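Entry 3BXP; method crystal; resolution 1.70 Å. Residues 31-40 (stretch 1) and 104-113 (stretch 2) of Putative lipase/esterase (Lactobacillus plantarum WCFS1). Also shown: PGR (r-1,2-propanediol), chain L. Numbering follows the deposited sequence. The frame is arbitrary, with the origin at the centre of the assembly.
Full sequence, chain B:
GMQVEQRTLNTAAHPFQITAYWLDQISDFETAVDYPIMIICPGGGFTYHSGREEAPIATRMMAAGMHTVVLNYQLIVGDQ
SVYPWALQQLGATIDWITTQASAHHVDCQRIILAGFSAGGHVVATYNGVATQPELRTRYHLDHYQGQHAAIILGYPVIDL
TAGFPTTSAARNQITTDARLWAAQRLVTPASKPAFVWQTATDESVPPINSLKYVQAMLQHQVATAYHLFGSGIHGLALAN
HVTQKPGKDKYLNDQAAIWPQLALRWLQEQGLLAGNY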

# COMPACT_ATOMS: atom_id res chain seq x y z
N THR B 31 2.35 13.43 -38.41
CA THR B 31 2.62 14.40 -37.35
C THR B 31 2.99 13.57 -36.14
O THR B 31 2.37 12.54 -35.83
N ALA B 32 4.01 14.03 -35.41
CA ALA B 32 4.55 13.25 -34.32
C ALA B 32 3.57 13.19 -33.15
O ALA B 32 2.79 14.13 -32.92
N VAL B 33 3.57 12.05 -32.50
CA VAL B 33 2.90 11.90 -31.20
C VAL B 33 3.98 11.89 -30.15
O VAL B 33 4.91 11.08 -30.20
N ASP B 34 3.95 12.89 -29.28
CA ASP B 34 4.98 13.03 -28.27
C ASP B 34 4.67 12.09 -27.13
O ASP B 34 3.57 12.14 -26.55
N TYR B 35 5.58 11.16 -26.88
CA TYR B 35 5.39 10.12 -25.86
C TYR B 35 5.93 10.59 -24.53
O TYR B 35 6.95 11.31 -24.46
N PRO B 36 5.25 10.20 -23.44
CA PRO B 36 5.87 10.33 -22.13
C PRO B 36 7.19 9.59 -22.05
O PRO B 36 7.53 8.76 -22.88
N ILE B 37 7.96 9.89 -21.01
CA ILE B 37 9.29 9.27 -20.88
C ILE B 37 9.56 8.96 -19.41
O ILE B 37 9.29 9.78 -18.50
N MSE B 38 10.10 7.79 -19.19
CA MSE B 38 10.47 7.36 -17.84
C MSE B 38 11.97 7.29 -17.74
O MSE B 38 12.61 6.56 -18.48
N ILE B 39 12.50 7.98 -16.75
CA ILE B 39 13.93 7.91 -16.39
C ILE B 39 14.13 6.98 -15.20
O ILE B 39 13.58 7.22 -14.11
N ILE B 40 14.91 5.94 -15.43
CA ILE B 40 15.07 4.83 -14.46
C ILE B 40 16.43 4.96 -13.76
O ILE B 40 17.50 5.00 -14.42
N HIS B 104 13.25 13.29 -30.91
CA HIS B 104 12.68 11.94 -30.65
C HIS B 104 11.25 11.95 -30.16
O HIS B 104 10.72 10.91 -29.80
N HIS B 105 10.68 13.15 -30.10
CA HIS B 105 9.24 13.36 -29.85
C HIS B 105 8.89 12.95 -28.45
O HIS B 105 8.28 11.95 -28.21
N VAL B 106 9.36 13.76 -27.51
CA VAL B 106 9.20 13.50 -26.10
C VAL B 106 8.24 14.53 -25.49
O VAL B 106 8.39 15.73 -25.69
N ASP B 107 7.24 14.04 -24.76
CA ASP B 107 6.31 14.96 -24.08
C ASP B 107 6.97 15.35 -22.77
O ASP B 107 7.01 14.56 -21.81
N CYS B 108 7.51 16.55 -22.73
CA CYS B 108 8.21 17.00 -21.54
C CYS B 108 7.32 17.46 -20.41
O CYS B 108 7.82 17.85 -19.35
N GLN B 109 6.02 17.47 -20.62
CA GLN B 109 5.09 17.63 -19.51
C GLN B 109 4.76 16.31 -18.79
O GLN B 109 4.03 16.31 -17.80
N ARG B 110 5.33 15.23 -19.30
CA ARG B 110 5.07 13.87 -18.84
C ARG B 110 6.38 13.06 -18.70
O ARG B 110 6.52 11.93 -19.20
N ILE B 111 7.30 13.65 -17.93
CA ILE B 111 8.53 13.02 -17.54
C ILE B 111 8.27 12.38 -16.16
O ILE B 111 7.90 13.05 -15.19
N ILE B 112 8.51 11.09 -16.08
CA ILE B 112 8.29 10.29 -14.89
C ILE B 112 9.65 9.73 -14.42
O ILE B 112 10.45 9.23 -15.23
N LEU B 113 10.00 9.91 -13.15
CA LEU B 113 11.23 9.32 -12.62
C LEU B 113 10.89 8.04 -11.88
O LEU B 113 9.94 8.00 -11.15

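How does the backbone decide where side chains go? Strand 35-40 runs parallel to strand 110-113, 20° between their directions, and Tyr-35 also makes a parallel bridge with Val-106. In an extended strand side chains alternate between faces, and the parallel register sets like beside like: Ile-37 with Ile-111, Met-38 with Ile-112, Ile-39 with Leu-113.

What packs on the face of Ile-37 and Ile-39? Ile-37 has chi1 t, and its CG2 reaches both Val-106 CG1 (3.5 Å) and Ile-111 CG1 (3.7 Å). Its chi2, 149°, lies between wells. Ile-39, m then t, carries CD1 to 3.7 Å from Leu-113 CD2 and 4.0 Å from Ile-111 CG2; Leu-113 is also m, t, and its end comes nearer the partner strand.

What meets on the face of Met-38 and Ile-112? Selenomethionine Met-38 extends t, t before chi3 turns m, leaving CE in loose contact, 4.2 Å from Ile-112 CG2. Ile-112 is chi1 m with chi2 148°, between wells; its CD1 lies loosely 4.4 Å from Pro-36 CB.

What do His-105 and the polar side chains meet? His-105, chi1 m, offers a ring face to Ala-32 CB, 3.5 Å from its centroid. Water 1 joins His-105 ND1 to Asp-34 OD1, 2.8 Å from each. With chi1 t, Asp-107 takes Gln-109 N on OD1 (3.0 Å) and a salt bridge from Arg-110 NH1 on OD2 (2.8 Å); water 2 donates to that OD2 and to Asp-34 O. Propanediol O1 sits 2.7 Å from Asp-34 OD2 and 2.6 Å from Val-106 O.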

# COMPACT_ATOMS: atom_id res chain seq x y z
CB THR B 31 1.35 15.29 -37.08
OG1 THR B 31 1.17 16.20 -38.17
CG2 THR B 31 1.49 16.09 -35.78
CB ALA B 32 5.88 13.80 -33.85
CB VAL B 33 2.05 10.65 -31.10
CG1 VAL B 33 1.55 10.48 -29.68
CG2 VAL B 33 0.94 10.70 -32.11
CB ASP B 34 5.13 14.49 -27.80
CG ASP B 34 5.71 15.38 -28.86
OD1 ASP B 34 6.55 14.95 -29.68
OD2 ASP B 34 5.34 16.56 -28.84
CB TYR B 35 6.15 8.82 -26.19
CG TYR B 35 5.77 8.14 -27.48
CD1 TYR B 35 4.48 7.77 -27.75
CD2 TYR B 35 6.76 7.83 -28.40
CE1 TYR B 35 4.16 7.14 -28.97
CE2 TYR B 35 6.47 7.19 -29.57
CZ TYR B 35 5.20 6.84 -29.86
OH TYR B 35 4.99 6.18 -31.07
CB PRO B 36 4.85 9.65 -21.15
CG PRO B 36 3.60 9.44 -21.92
CD PRO B 36 4.04 9.36 -23.39
CB ILE B 37 10.41 10.23 -21.48
CG1 ILE B 37 11.84 9.66 -21.35
CG2 ILE B 37 10.43 11.61 -20.79
CD1 ILE B 37 12.76 10.10 -22.45
CB MSE B 38 9.92 5.97 -17.50
CG MSE B 38 10.17 5.60 -16.11
SE MSE B 38 9.26 3.95 -15.63
CE MSE B 38 7.40 4.56 -15.85
CB ILE B 39 14.47 9.29 -15.97
CG1 ILE B 39 14.31 10.35 -17.06
CG2 ILE B 39 15.98 9.16 -15.54
CD1 ILE B 39 14.63 11.81 -16.51
CB ILE B 40 14.95 3.44 -15.15
CG1 ILE B 40 13.54 3.18 -15.70
CG2 ILE B 40 15.34 2.33 -14.15
CD1 ILE B 40 13.49 2.01 -16.70
CB HIS B 104 13.55 11.18 -29.66
CG HIS B 104 14.90 10.91 -30.21
ND1 HIS B 104 15.08 10.03 -31.26
CD2 HIS B 104 16.11 11.46 -29.95
CE1 HIS B 104 16.35 10.03 -31.60
NE2 HIS B 104 17.00 10.89 -30.82
CB HIS B 105 8.43 12.60 -30.89
CG HIS B 105 8.93 12.80 -32.29
ND1 HIS B 105 9.01 14.04 -32.90
CD2 HIS B 105 9.40 11.90 -33.20
CE1 HIS B 105 9.49 13.89 -34.12
NE2 HIS B 105 9.73 12.60 -34.33
CB VAL B 106 10.53 13.65 -25.36
CG1 VAL B 106 10.35 13.25 -23.85
CG2 VAL B 106 11.69 12.89 -26.07
CB ASP B 107 4.96 14.31 -23.80
CG ASP B 107 3.93 15.25 -23.20
OD1 ASP B 107 4.27 16.38 -22.73
OD2 ASP B 107 2.73 14.84 -23.24
CB CYS B 108 9.21 18.11 -21.89
SG CYS B 108 10.55 17.45 -22.93
CB GLN B 109 3.77 18.27 -19.98
CG GLN B 109 3.99 19.64 -20.70
CD GLN B 109 4.66 20.64 -19.79
OE1 GLN B 109 4.11 21.00 -18.76
NE2 GLN B 109 5.84 21.08 -20.15
CB ARG B 110 4.05 13.18 -19.78
CG ARG B 110 2.71 13.85 -19.75
CD ARG B 110 1.67 13.15 -20.57
NE ARG B 110 0.34 13.70 -20.27
CZ ARG B 110 -0.15 14.81 -20.80
NH1 ARG B 110 0.55 15.52 -21.68
NH2 ARG B 110 -1.36 15.24 -20.46
CB ILE B 111 9.70 14.06 -17.45
CG1 ILE B 111 9.95 14.74 -18.81
CG2 ILE B 111 11.02 13.45 -16.90
CD1 ILE B 111 10.93 15.89 -18.72
CB ILE B 112 7.37 9.10 -15.24
CG1 ILE B 112 6.06 9.57 -15.90
CG2 ILE B 112 7.03 8.31 -13.95
CD1 ILE B 112 5.55 8.58 -16.89
CB LEU B 113 11.87 10.26 -11.59
CG LEU B 113 11.96 11.72 -11.98
CD1 LEU B 113 12.67 12.55 -10.86
CD2 LEU B 113 12.64 11.83 -13.35
C1 PGR L . 8.01 18.57 -27.10
C2 PGR L . 8.38 19.31 -28.37
C3 PGR L . 7.14 19.47 -29.24
O1 PGR L . 7.61 17.32 -27.61
O2 PGR L . 8.97 20.53 -27.92
O HOH W 1 8.13 16.27 -31.53
O HOH W 2 2.33 12.29 -24.19